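Local atomic coordinates of GH5 (Bacteroidetes bacterium AC2a, PDB entry 4YHE), a protein that probably hydrolyses beta-1,4-glucosidic bonds in cellulose and related glucans as an endoglucanase of glycoside hydrolase family 5. Residues 160-165 and 184-189; 23-28 and 59-64. All blocks are in the same frame, centred on the assembly; numbering follows the deposited sequence.

Overall arrangement
Both contacts are buried in one (beta/alpha)8 barrel, with about 17 Å between their centres, and both use loops leaving the C-terminal ends of parallel strands. Interaction 1 lies on the outer side of the barrel, where the loop after strand 157-160 packs against helix 181-199 entirely through apolar side chains. Interaction 2 joins two loops, those after the adjacent strands 16-20 and 57-60, and combines hydrogen bonds, made by backbone groups and a threonine, and a bridging water with close side-chain packing. Their segments meet at Arg59, whose NH2 forms a salt bridge with Glu160 OE2 (2.8 Å) and a probable hydrogen bond with Asn163 OD1, tying the second strand to the fourth.

Interaction 1 (160-165 and 184-189); sequences ETLNEI and RVLNEW
Trp189 brings its indole NE1 to Asn132 OD1 of helix 129-149, while its CB and six-membered ring meet Leu162 and Ile165 across the contact. Asn132 ND2 in turn reaches Glu188 OE1, an oxygen that also forms a salt bridge with Lys136. These bonds fasten helix 181-199 to its neighbour on the outside of a TIM barrel, in which this helix follows the fourth strand, 157-160. The packing between 160-165 and 184-189 is itself purely apolar and buries 216 Å².

Leu186 makes the central contact. With CG anti to its backbone N (chi1 175°), it reaches toward the loop, and its CD1 touches two residues there: it lies 3.8 Å from Leu162 CD1 and 3.9 Å from Ile165 CB. The two leucines run past one another in opposite directions and touch through their CD1 methyls. Leu162 CD1 serves both helix residues, since it also lies 4.0 Å from Trp189 CB, at the edge of the indole and near its plane.

The loop turns different side chains to different sides. Leu162 and Ile165 point to the helix, whereas Glu164 points away. The Asn163-Glu164 pair, in the loop just after the fourth strand, is consistent with the position at which family 5 enzymes carry the acid/base glutamate. The same short loop therefore packs on the helix and carries the probable acid/base residue on another side.

The indole is held from more than one direction. Within the helix, Val185 CG1 sits 3.3 Å above one face, offset toward the rim. From the loop, Ile165 CG2, anti to its own backbone N, meets the ring obliquely, 3.7 Å from Trp189 CZ3.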
loop_
_atom_site.group_PDB
_atom_site.type_symbol
_atom_site.label_atom_id
_atom_site.label_comp_id
_atom_site.label_asym_id
_atom_site.label_seq_id
_atom_site.Cartn_x
_atom_site.Cartn_y
_atom_site.Cartn_z
ATOM N N GLU A 160 -1.185 -4.669 8.321
ATOM C CA GLU A 160 -0.566 -5.173 7.107
ATOM C C GLU A 160 0.822 -5.689 7.497
ATOM O O GLU A 160 1.620 -4.940 8.056
ATOM C CB GLU A 160 -0.505 -4.062 6.087
ATOM C CG GLU A 160 0.223 -4.383 4.795
ATOM C CD GLU A 160 0.347 -3.135 3.939
ATOM O OE1 GLU A 160 -0.679 -2.664 3.362
ATOM O OE2 GLU A 160 1.480 -2.607 3.896
ATOM N N THR A 161 1.078 -6.967 7.235
ATOM C CA THR A 161 2.192 -7.674 7.863
ATOM C C THR A 161 3.564 -7.113 7.540
ATOM O O THR A 161 4.440 -7.060 8.422
ATOM C CB THR A 161 2.206 -9.172 7.502
ATOM O OG1 THR A 161 2.150 -9.358 6.086
ATOM C CG2 THR A 161 1.031 -9.865 8.120
ATOM N N LEU A 162 3.749 -6.785 6.266
ATOM C CA LEU A 162 5.020 -6.406 5.669
ATOM C C LEU A 162 4.702 -5.489 4.497
ATOM O O LEU A 162 3.547 -5.389 4.086
ATOM C CB LEU A 162 5.732 -7.631 5.106
ATOM C CG LEU A 162 5.928 -8.797 6.064
ATOM C CD1 LEU A 162 6.401 -10.023 5.306
ATOM C CD2 LEU A 162 6.975 -8.388 7.075
ATOM N N ASN A 163 5.727 -4.853 3.959
ATOM C CA ASN A 163 5.592 -3.985 2.809
ATOM C C ASN A 163 6.037 -4.636 1.480
ATOM O O ASN A 163 5.300 -5.469 0.917
ATOM C CB ASN A 163 6.282 -2.654 3.077
ATOM C CG ASN A 163 6.024 -1.638 1.991
ATOM O OD1 ASN A 163 4.880 -1.510 1.503
ATOM N ND2 ASN A 163 7.087 -0.946 1.552
ATOM N N GLU A 164 7.209 -4.263 0.964
ATOM C CA GLU A 164 7.635 -4.697 -0.354
ATOM C C GLU A 164 8.871 -5.554 -0.163
ATOM O O GLU A 164 9.974 -5.032 -0.038
ATOM C CB GLU A 164 7.934 -3.498 -1.248
ATOM C CG GLU A 164 6.681 -2.702 -1.663
ATOM C CD GLU A 164 6.984 -1.617 -2.678
ATOM O OE1 GLU A 164 8.179 -1.254 -2.819
ATOM O OE2 GLU A 164 6.029 -1.109 -3.320
ATOM N N ILE A 165 8.684 -6.858 -0.130
ATOM C CA ILE A 165 9.799 -7.759 0.206
ATOM C C ILE A 165 10.394 -8.272 -1.096
ATOM O O ILE A 165 9.666 -8.678 -2.021
ATOM C CB ILE A 165 9.307 -8.882 1.144
ATOM C CG1 ILE A 165 8.774 -8.280 2.450
ATOM C CG2 ILE A 165 10.391 -9.925 1.394
ATOM C CD1 ILE A 165 9.782 -7.446 3.218
ATOM N N ARG A 184 8.964 -18.838 -1.057
ATOM C CA ARG A 184 8.697 -19.666 0.097
ATOM C C ARG A 184 8.973 -18.935 1.426
ATOM O O ARG A 184 8.173 -18.982 2.339
ATOM C CB ARG A 184 9.537 -20.958 0.039
ATOM C CG ARG A 184 9.317 -21.874 1.241
ATOM C CD ARG A 184 9.844 -23.294 1.009
ATOM N NE ARG A 184 9.063 -24.058 0.007
ATOM C CZ ARG A 184 7.877 -24.632 0.228
ATOM N NH1 ARG A 184 7.281 -24.531 1.416
ATOM N NH2 ARG A 184 7.263 -25.317 -0.741
ATOM N N VAL A 185 10.139 -18.329 1.553
ATOM C CA VAL A 185 10.476 -17.626 2.790
ATOM C C VAL A 185 9.495 -16.474 3.018
ATOM O O VAL A 185 9.062 -16.265 4.136
ATOM C CB VAL A 185 11.899 -17.076 2.774
ATOM C CG1 VAL A 185 12.167 -16.209 3.988
ATOM C CG2 VAL A 185 12.896 -18.222 2.730
ATOM N N LEU A 186 9.137 -15.731 1.967
ATOM C CA LEU A 186 8.138 -14.663 2.152
ATOM C C LEU A 186 6.839 -15.252 2.712
ATOM O O LEU A 186 6.255 -14.689 3.642
ATOM C CB LEU A 186 7.911 -13.890 0.854
ATOM C CG LEU A 186 6.797 -12.839 0.921
ATOM C CD1 LEU A 186 7.002 -11.853 2.058
ATOM C CD2 LEU A 186 6.695 -12.101 -0.407
ATOM N N ASN A 187 6.380 -16.376 2.146
ATOM C CA ASN A 187 5.206 -17.059 2.653
ATOM C C ASN A 187 5.328 -17.454 4.106
ATOM O O ASN A 187 4.410 -17.240 4.860
ATOM C CB ASN A 187 4.822 -18.245 1.776
ATOM C CG ASN A 187 4.161 -17.816 0.478
ATOM O OD1 ASN A 187 3.416 -16.829 0.412
ATOM N ND2 ASN A 187 4.432 -18.545 -0.559
ATOM N N GLU A 188 6.485 -17.973 4.512
ATOM C CA GLU A 188 6.745 -18.257 5.910
ATOM C C GLU A 188 6.675 -16.999 6.812
ATOM O O GLU A 188 6.159 -17.056 7.943
ATOM C CB GLU A 188 8.129 -18.882 6.077
ATOM C CG GLU A 188 8.281 -20.224 5.388
ATOM C CD GLU A 188 9.722 -20.723 5.399
ATOM O OE1 GLU A 188 10.554 -20.155 6.113
ATOM O OE2 GLU A 188 10.020 -21.674 4.672
ATOM N N TRP A 189 7.238 -15.894 6.331
ATOM C CA TRP A 189 7.213 -14.647 7.093
ATOM C C TRP A 189 5.774 -14.203 7.314
ATOM O O TRP A 189 5.412 -13.798 8.404
ATOM C CB TRP A 189 7.974 -13.555 6.375
ATOM C CG TRP A 189 9.497 -13.700 6.439
ATOM C CD1 TRP A 189 10.219 -14.732 6.973
ATOM C CD2 TRP A 189 10.442 -12.781 5.899
ATOM N NE1 TRP A 189 11.561 -14.486 6.835
ATOM C CE2 TRP A 189 11.736 -13.307 6.160
ATOM C CE3 TRP A 189 10.331 -11.562 5.210
ATOM C CZ2 TRP A 189 12.893 -12.645 5.785
ATOM C CZ3 TRP A 189 11.492 -10.911 4.800
ATOM C CH2 TRP A 189 12.775 -11.456 5.118
#

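Interaction 2 (23-28 and 59-64); sequences QMDAHY and RIPVTW
Thr63 grips two successive carbonyls of the turn 23-26. Its backbone N donates to Met24 O at 3.0 Å in an almost straight bond (177°), approaching from above the carbonyl plane. Its hydroxyl OG1 is anti to the carbonyl carbon of Thr63 (chi1 -68°), which sets it beside the backbone N with both donors facing the same turn, and it donates to Asp25 O at 2.6 Å. A water adds a third polar link: it accepts from Met24 N (3.0 Å) and donates to Pro61 O (2.8 Å).

Bonds inside the loop shape the surface that Thr63 meets. A type I beta turn runs from Gln23 to Ala26, and Asp25 OD1 accepts from Gln23 N at 2.8 Å, met from above the carboxylate plane. Asp25 OD2 is taken up by Asn22 N.

Van der Waals contacts flank these bonds. The Asp25 carboxylate crosses the Pro61 ring obliquely, with OD1 3.6 Å from Pro61 CG. Met24 rests its CB near Val62 CG2 at 4.1 Å before its bent chain leads off.

Both loops continue neighbouring barrel strands, 16-20 and 57-60, at the C-terminal rim, the end of a TIM barrel that carries the active site. Met24 runs on to Trp80 and Leu87 of helix 78-93, which Val62 also touches at Trp80, while Asp25 packs on Trp331 of strand 327-332 and Pro61 on Asn101 of strand 97-101.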
loop_
_atom_site.group_PDB
_atom_site.type_symbol
_atom_site.label_atom_id
_atom_site.label_comp_id
_atom_site.label_asym_id
_atom_site.label_seq_id
_atom_site.Cartn_x
_atom_site.Cartn_y
_atom_site.Cartn_z
ATOM N N GLN A 23 6.738 9.597 5.831
ATOM C CA GLN A 23 6.354 10.134 7.106
ATOM C C GLN A 23 6.869 9.235 8.252
ATOM O O GLN A 23 8.125 9.233 8.512
ATOM C CB GLN A 23 4.822 10.304 7.115
ATOM C CG GLN A 23 4.314 11.133 8.272
ATOM C CD GLN A 23 4.116 12.609 7.939
ATOM O OE1 GLN A 23 4.151 13.042 6.779
ATOM N NE2 GLN A 23 3.894 13.386 8.974
ATOM N N MET A 24 6.009 8.434 8.904
ATOM C CA MET A 24 6.502 7.481 9.903
ATOM C C MET A 24 7.417 6.414 9.291
ATOM O O MET A 24 8.117 5.721 10.018
ATOM C CB MET A 24 5.396 6.819 10.698
ATOM C CG MET A 24 4.534 7.755 11.516
ATOM S SD MET A 24 5.414 8.634 12.838
ATOM C CE MET A 24 5.464 7.316 14.053
ATOM N N ASP A 25 7.394 6.288 7.967
ATOM C CA ASP A 25 8.277 5.376 7.245
ATOM C C ASP A 25 9.673 5.963 6.923
ATOM O O ASP A 25 10.571 5.210 6.544
ATOM C CB ASP A 25 7.600 4.888 5.948
ATOM C CG ASP A 25 6.890 6.026 5.161
ATOM O OD1 ASP A 25 6.155 6.852 5.767
ATOM O OD2 ASP A 25 7.026 6.068 3.931
ATOM N N ALA A 26 9.831 7.282 7.041
ATOM C CA ALA A 26 11.040 7.980 6.624
ATOM C C ALA A 26 12.170 7.612 7.592
ATOM O O ALA A 26 11.946 7.477 8.799
ATOM C CB ALA A 26 10.816 9.473 6.665
ATOM N N HIS A 27 13.370 7.458 7.066
ATOM C CA HIS A 27 14.488 7.053 7.887
ATOM C C HIS A 27 15.800 7.452 7.245
ATOM O O HIS A 27 15.886 7.691 6.052
ATOM C CB HIS A 27 14.490 5.552 8.043
ATOM C CG HIS A 27 14.639 4.834 6.737
ATOM N ND1 HIS A 27 15.855 4.371 6.286
ATOM C CD2 HIS A 27 13.740 4.542 5.768
ATOM C CE1 HIS A 27 15.699 3.816 5.097
ATOM N NE2 HIS A 27 14.425 3.906 4.759
ATOM N N TYR A 28 16.826 7.513 8.078
ATOM C CA TYR A 28 18.193 7.603 7.587
ATOM C C TYR A 28 19.121 7.220 8.721
ATOM O O TYR A 28 18.765 7.320 9.908
ATOM C CB TYR A 28 18.515 8.981 7.008
ATOM C CG TYR A 28 18.236 10.156 7.920
ATOM C CD1 TYR A 28 19.160 10.564 8.892
ATOM C CD2 TYR A 28 17.049 10.862 7.817
ATOM C CE1 TYR A 28 18.912 11.646 9.727
ATOM C CE2 TYR A 28 16.787 11.935 8.636
ATOM C CZ TYR A 28 17.707 12.328 9.588
ATOM O OH TYR A 28 17.400 13.401 10.371
ATOM N N ARG A 59 -3.632 4.716 5.060
ATOM C CA ARG A 59 -2.551 3.824 5.417
ATOM C C ARG A 59 -1.430 4.677 6.024
ATOM O O ARG A 59 -1.030 5.719 5.472
ATOM C CB ARG A 59 -2.082 3.037 4.201
ATOM C CG ARG A 59 -0.881 2.108 4.377
ATOM C CD ARG A 59 -0.814 1.247 3.106
ATOM N NE ARG A 59 0.275 0.280 2.971
ATOM C CZ ARG A 59 1.466 0.505 2.408
ATOM N NH1 ARG A 59 1.814 1.705 1.984
ATOM N NH2 ARG A 59 2.338 -0.503 2.287
ATOM N N ILE A 60 -0.932 4.214 7.164
ATOM C CA ILE A 60 0.111 4.888 7.914
ATOM C C ILE A 60 1.305 3.938 7.918
ATOM O O ILE A 60 1.404 3.088 8.788
ATOM C CB ILE A 60 -0.344 5.215 9.329
ATOM C CG1 ILE A 60 -1.533 6.192 9.285
ATOM C CG2 ILE A 60 0.756 5.881 10.130
ATOM C CD1 ILE A 60 -2.318 6.243 10.579
ATOM N N PRO A 61 2.134 4.005 6.885
ATOM C CA PRO A 61 3.299 3.066 6.875
ATOM C C PRO A 61 4.232 3.465 8.016
ATOM O O PRO A 61 4.410 4.670 8.271
ATOM C CB PRO A 61 3.953 3.336 5.514
ATOM C CG PRO A 61 3.430 4.667 5.055
ATOM C CD PRO A 61 2.126 4.915 5.737
ATOM N N VAL A 62 4.839 2.487 8.706
ATOM C CA VAL A 62 5.701 2.812 9.814
ATOM C C VAL A 62 6.983 2.021 9.654
ATOM O O VAL A 62 6.923 0.819 9.472
ATOM C CB VAL A 62 5.059 2.418 11.149
ATOM C CG1 VAL A 62 6.036 2.709 12.282
ATOM C CG2 VAL A 62 3.719 3.141 11.345
ATOM N N THR A 63 8.112 2.706 9.742
ATOM C CA THR A 63 9.421 2.024 9.731
ATOM C C THR A 63 9.832 1.935 11.194
ATOM O O THR A 63 9.792 2.951 11.899
ATOM C CB THR A 63 10.431 2.824 8.935
ATOM O OG1 THR A 63 10.093 2.818 7.539
ATOM C CG2 THR A 63 11.873 2.247 9.117
ATOM N N TRP A 64 10.196 0.746 11.670
ATOM C CA TRP A 64 10.425 0.511 13.105
ATOM C C TRP A 64 11.922 0.580 13.479
ATOM O O TRP A 64 12.294 0.939 14.585
ATOM C CB TRP A 64 9.754 -0.784 13.551
ATOM C CG TRP A 64 8.265 -0.768 13.322
ATOM C CD1 TRP A 64 7.626 -1.129 12.160
ATOM C CD2 TRP A 64 7.219 -0.342 14.226
ATOM N NE1 TRP A 64 6.271 -0.967 12.293
ATOM C CE2 TRP A 64 5.993 -0.490 13.543
ATOM C CE3 TRP A 64 7.200 0.147 15.539
ATOM C CZ2 TRP A 64 4.767 -0.182 14.129
ATOM C CZ3 TRP A 64 6.012 0.462 16.106
ATOM C CH2 TRP A 64 4.790 0.319 15.396
HETATM O O HOH W 1 3.415 7.249 8.068
#